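Local coordinates for methylglyoxal reductase (NADPH-dependent) (Candida albicans SC5314, PDB 6KWS), which probably reduces methylglyoxal, with NADPH as the electron donor, at residues A[136-139]-A[140-143]. The protein carries 1 engineered substitution. Numbering follows the deposited sequence.
Sequences EADK and NAII
Asp138 and Asn140 meet where the chain reverses after the short helix 133-136, in a type I beta turn that runs from Asp138 to Ala141 and feeds directly into strand 142-143. The turn is closed by its usual backbone bond, Ala141 N to Asp138 O at 2.9 Å. A second bond comes from the aspartate side chain: Asn140 N donates to Asp138 OD1 over 3.0 Å through a nearly straight bond, and reaches that oxygen from above the carboxylate plane. This is the Asx-turn pattern, laid over the beta turn. With CG opposite the backbone N (chi1 177°), the carboxylate swings beside its own carbonyl group and over the turn. There OD2 also lies against the methyl group of Ala141, 3.8 Å from its CB. The carboxylate and the Asn140 amide are turned almost perpendicular, 86° between their planes.

On the outer side of the turn, Lys139 and Asn140 run alongside each other and point the same way. The lysine chain is extended until a bend at chi4 (48°) brings its ammonium group to the amide, and NZ donates to Asn140 OD1 at 2.8 Å, tilted out of the carbonyl plane. Both residues are exposed and touch a crystal neighbour, which may influence this pairing. Further in, Ile143 CD1 packs 3.9 Å from Glu136 OE2, a carboxylate held by Tyr127 and by a salt bridge to Arg267. The turn lies away from the residues that bind NADPH, and strand 142-143 pairs in parallel with strand 306-307. Two neighbouring backbone N-H groups are thus gripped by one aspartate, through its main-chain and side-chain oxygens, an economical way to fix the reversal between helix and strand.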
loop_
_atom_site.group_PDB
_atom_site.type_symbol
_atom_site.label_atom_id
_atom_site.label_comp_id
_atom_site.label_asym_id
_atom_site.label_seq_id
_atom_site.Cartn_x
_atom_site.Cartn_y
_atom_site.Cartn_z
ATOM N N GLU A 136 -2.917 -14.288 -13.315
ATOM C CA GLU A 136 -1.860 -14.401 -12.310
ATOM C C GLU A 136 -1.438 -15.853 -12.097
ATOM O O GLU A 136 -0.272 -16.129 -11.777
ATOM C CB GLU A 136 -2.337 -13.778 -10.992
ATOM C CG GLU A 136 -1.490 -14.105 -9.772
ATOM C CD GLU A 136 -0.354 -13.110 -9.563
ATOM O OE1 GLU A 136 0.143 -12.964 -8.418
ATOM O OE2 GLU A 136 0.047 -12.471 -10.555
ATOM N N ALA A 137 -2.358 -16.791 -12.300
ATOM C CA ALA A 137 -2.092 -18.205 -12.112
ATOM C C ALA A 137 -1.515 -18.881 -13.350
ATOM O O ALA A 137 -1.399 -20.112 -13.355
ATOM C CB ALA A 137 -3.376 -18.921 -11.686
ATOM N N ASP A 138 -1.167 -18.118 -14.402
ATOM C CA ASP A 138 -0.730 -18.668 -15.688
ATOM C C ASP A 138 0.776 -18.446 -15.830
ATOM O O ASP A 138 1.228 -17.318 -16.066
ATOM C CB ASP A 138 -1.509 -18.039 -16.854
ATOM C CG ASP A 138 -1.024 -18.528 -18.248
ATOM O OD1 ASP A 138 -0.252 -19.523 -18.320
ATOM O OD2 ASP A 138 -1.420 -17.914 -19.277
ATOM N N LYS A 139 1.552 -19.527 -15.709
ATOM C CA LYS A 139 3.005 -19.411 -15.775
ATOM C C LYS A 139 3.483 -18.815 -17.105
ATOM O O LYS A 139 4.631 -18.346 -17.185
ATOM C CB LYS A 139 3.643 -20.790 -15.545
ATOM C CG LYS A 139 3.906 -21.522 -16.845
ATOM C CD LYS A 139 4.185 -22.968 -16.662
ATOM C CE LYS A 139 4.354 -23.625 -18.023
ATOM N NZ LYS A 139 5.277 -22.841 -18.879
ATOM N N ASN A 140 2.644 -18.821 -18.146
ATOM C CA ASN A 140 3.036 -18.275 -19.440
ATOM C C ASN A 140 2.620 -16.820 -19.622
ATOM O O ASN A 140 3.012 -16.199 -20.617
ATOM C CB ASN A 140 2.452 -19.121 -20.576
ATOM C CG ASN A 140 2.986 -20.545 -20.580
ATOM O OD1 ASN A 140 4.191 -20.772 -20.426
ATOM N ND2 ASN A 140 2.089 -21.514 -20.732
ATOM N N ALA A 141 1.860 -16.260 -18.683
ATOM C CA ALA A 141 1.382 -14.895 -18.798
ATOM C C ALA A 141 2.453 -13.870 -18.394
ATOM O O ALA A 141 3.290 -14.118 -17.516
ATOM C CB ALA A 141 0.130 -14.718 -17.940
ATOM N N ILE A 142 2.420 -12.708 -19.059
ATOM C CA ILE A 142 3.144 -11.508 -18.641
ATOM C C ILE A 142 2.141 -10.456 -18.181
ATOM O O ILE A 142 1.130 -10.225 -18.856
ATOM C CB ILE A 142 3.998 -10.932 -19.774
ATOM C CG1 ILE A 142 5.067 -11.923 -20.206
ATOM C CG2 ILE A 142 4.653 -9.666 -19.302
ATOM C CD1 ILE A 142 5.934 -11.389 -21.318
ATOM N N ILE A 143 2.414 -9.808 -17.045
ATOM C CA ILE A 143 1.516 -8.798 -16.487
ATOM C C ILE A 143 2.260 -7.481 -16.311
ATOM O O ILE A 143 3.318 -7.443 -15.668
ATOM C CB ILE A 143 0.914 -9.240 -15.153
ATOM C CG1 ILE A 143 0.122 -10.530 -15.335
ATOM C CG2 ILE A 143 0.039 -8.129 -14.613
ATOM C CD1 ILE A 143 -0.601 -10.989 -14.069
#